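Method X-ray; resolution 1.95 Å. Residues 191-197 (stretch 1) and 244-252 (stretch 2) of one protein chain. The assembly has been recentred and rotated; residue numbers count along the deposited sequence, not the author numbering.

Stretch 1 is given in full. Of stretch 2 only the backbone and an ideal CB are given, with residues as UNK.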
# COMPACT_ATOMS: atom_id res chain seq x y z
N SER A 191 15.58 -3.48 11.21
CA SER A 191 16.59 -2.95 10.30
C SER A 191 15.88 -1.89 9.47
O SER A 191 15.68 -2.04 8.27
CB SER A 191 17.14 -4.07 9.40
OG SER A 191 18.19 -3.59 8.57
N ILE A 192 15.47 -0.82 10.15
CA ILE A 192 14.77 0.30 9.55
C ILE A 192 15.66 1.51 9.81
O ILE A 192 16.02 1.79 10.95
CB ILE A 192 13.39 0.48 10.21
CG1 ILE A 192 12.57 -0.80 10.02
CG2 ILE A 192 12.67 1.71 9.62
CD1 ILE A 192 11.23 -0.82 10.76
N VAL A 193 16.01 2.23 8.74
CA VAL A 193 16.91 3.38 8.82
C VAL A 193 16.49 4.59 9.65
O VAL A 193 17.28 5.08 10.46
CB VAL A 193 17.27 3.87 7.40
CG1 VAL A 193 18.33 4.95 7.48
CG2 VAL A 193 17.78 2.70 6.57
N PHE A 194 15.27 5.07 9.46
CA PHE A 194 14.77 6.24 10.18
C PHE A 194 13.52 5.97 11.00
O PHE A 194 12.60 5.28 10.54
CB PHE A 194 14.45 7.36 9.18
CG PHE A 194 15.64 7.84 8.40
CD1 PHE A 194 16.63 8.59 9.02
CD2 PHE A 194 15.77 7.54 7.05
CE1 PHE A 194 17.73 9.04 8.30
CE2 PHE A 194 16.86 7.98 6.32
CZ PHE A 194 17.85 8.73 6.95
N MET A 195 13.48 6.53 12.21
CA MET A 195 12.33 6.42 13.12
C MET A 195 12.05 7.78 13.76
O MET A 195 12.95 8.61 13.88
CB MET A 195 12.61 5.40 14.21
CG MET A 195 12.58 3.95 13.74
SD MET A 195 12.61 2.76 15.11
CE MET A 195 12.77 1.21 14.27
N THR A 196 10.79 8.01 14.14
CA THR A 196 10.40 9.28 14.76
C THR A 196 10.29 9.15 16.28
O THR A 196 9.72 10.01 16.96
CB THR A 196 9.06 9.79 14.22
OG1 THR A 196 8.03 8.84 14.53
CG2 THR A 196 9.13 9.98 12.71
N GLY A 197 10.84 8.06 16.80
CA GLY A 197 10.83 7.83 18.23
C GLY A 197 12.01 6.94 18.57
O GLY A 197 12.55 6.28 17.70
N UNK A 244 13.66 -1.86 6.15
CA UNK A 244 12.78 -0.79 5.71
C UNK A 244 13.50 0.54 5.80
O UNK A 244 14.67 0.59 6.21
CB UNK A 244 11.50 -0.76 6.54
N UNK A 245 12.81 1.63 5.45
CA UNK A 245 13.44 2.95 5.50
C UNK A 245 12.90 3.87 6.59
O UNK A 245 13.67 4.53 7.28
CB UNK A 245 13.27 3.64 4.14
N UNK A 246 11.58 3.91 6.72
CA UNK A 246 10.94 4.80 7.70
C UNK A 246 9.91 4.13 8.60
O UNK A 246 9.11 3.31 8.15
CB UNK A 246 10.26 5.96 6.96
N UNK A 247 9.95 4.49 9.88
CA UNK A 247 8.97 4.01 10.86
C UNK A 247 8.46 5.32 11.46
O UNK A 247 9.09 5.92 12.34
CB UNK A 247 9.56 3.05 11.90
N UNK A 248 7.33 5.79 10.93
CA UNK A 248 6.71 7.03 11.36
C UNK A 248 5.56 6.74 12.31
O UNK A 248 4.52 6.22 11.90
CB UNK A 248 6.22 7.84 10.16
N UNK A 249 5.74 7.06 13.58
CA UNK A 249 4.69 6.79 14.55
C UNK A 249 4.35 7.98 15.43
O UNK A 249 5.25 8.70 15.87
CB UNK A 249 5.10 5.61 15.43
N UNK A 250 3.06 8.17 15.68
CA UNK A 250 2.59 9.27 16.52
C UNK A 250 3.15 10.60 16.02
O UNK A 250 3.45 11.49 16.81
CB UNK A 250 2.99 9.04 17.98
N UNK A 251 3.27 10.74 14.70
CA UNK A 251 3.82 11.96 14.13
C UNK A 251 2.76 12.84 13.45
O UNK A 251 1.63 12.40 13.20
CB UNK A 251 4.91 11.60 13.12
N UNK A 252 3.15 14.08 13.16
CA UNK A 252 2.25 15.05 12.53
C UNK A 252 3.00 15.87 11.48
O UNK A 252 4.13 16.29 11.70
CB UNK A 252 1.63 15.97 13.58

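The two stretches run side by side as parallel strands, and most of what joins them is backbone. Position 244 opens the register opposite Ile192. Its N donates to Ser191 O (2.9 Å) and its O accepts from Val193 N (3.3 Å), bonds any residue but proline could make. The ideal CB lies on the same face as Ile192, 3.6 Å from Ile192 CG1, so a side chain here would start in contact with that isoleucine. A small residue fits most easily, though the extended backbone (phi/psi -152/-179) is open to many types. The deposited residue is Gly244, which puts no side chain beside Ile192.

At 245 the chain turns a corner, as stretch 1 does at Val193. The CB points away from stretch 1, and the ideal CB is 5.2 Å from Val193 CB, so stretch 1 hardly restricts the choice. The residue is Ala245; its O accepts from Phe194 N at 2.8 Å.

Position 246 pairs with Phe194, and the two CBs leave the sheet on the same face. The large neighbouring ring offers an apolar wall, suited to a long aliphatic or an aromatic residue. The deposited residue is Phe246. With chi1 in m, as in Phe194, its ring swings closer than its CB direction suggests, bringing Phe246 CD1 to 3.6 Å from Phe194 CB. The ring planes lie 25° apart, near parallel but slid so that they barely overlap, with centroids at 5.2 Å.

Position 247 returns to the face of Ile192 and Met195. Its backbone is bonded at both ends: N donates to Phe194 O (2.8 Å), and O accepts from Thr196 N (3.2 Å). The ideal CB already lies 3.6 Å from Met195 CG and 4.1 Å from Ile192 CG2, so a small apolar residue fills the space; a larger one would have to direct its extra atoms clear of both. It is Ala247, whose methyl packs against these two side chains.

At 248 the CB points away, and the ideal CB is 4.4 Å from Thr196 CG2. An apolar, beta-branched residue would suit the extended backbone. Ile248 is found, its CG2 4.3 Å from Thr196 CG2.

At 249 the backbone matters most. Its N needs an acceptor, and Thr196, with chi1 in p, supplies OG1 in place of a main-chain carbonyl. The ideal CB points sideways, 4.5 Å from that OG1, so several small residues are plausible. The residue is Gly249, whose N donates to Thr196 OG1 at 3.1 Å.

Position 250 has left-handed angles (53/36), a region favourable to glycine and asparagine, and stretch 1 is out of contact. It is Asn250.

Position 251 points back toward Thr196, whose methyl and hydroxyl would accept a small polar or apolar group. Ser251 OG lies 4.2 Å from Thr196 CG2 and is hydrogen-bonded elsewhere in the structure.

Position 252 is out of reach, so stretch 1 sets no preference; the residue is Asn252.

Stretch 2 244-252: GAFAIGNSN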
# COMPACT_ATOMS: atom_id res chain seq x y z
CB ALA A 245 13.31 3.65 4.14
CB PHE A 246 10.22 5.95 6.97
CG PHE A 246 11.14 6.96 6.35
CD1 PHE A 246 11.64 8.02 7.10
CD2 PHE A 246 11.46 6.88 5.00
CE1 PHE A 246 12.45 8.99 6.51
CE2 PHE A 246 12.28 7.84 4.40
CZ PHE A 246 12.77 8.90 5.15
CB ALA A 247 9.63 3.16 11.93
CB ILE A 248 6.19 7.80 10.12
CG1 ILE A 248 7.36 8.05 9.15
CG2 ILE A 248 5.55 9.11 10.54
CD1 ILE A 248 6.92 8.50 7.79
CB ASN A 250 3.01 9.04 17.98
CG ASN A 250 2.10 9.75 18.98
OD1 ASN A 250 2.43 9.88 20.17
ND2 ASN A 250 0.95 10.21 18.51
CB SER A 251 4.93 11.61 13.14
OG SER A 251 5.88 12.66 13.06
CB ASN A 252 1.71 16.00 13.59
CG ASN A 252 1.04 15.29 14.74
OD1 ASN A 252 -0.12 14.87 14.63
ND2 ASN A 252 1.76 15.13 15.85
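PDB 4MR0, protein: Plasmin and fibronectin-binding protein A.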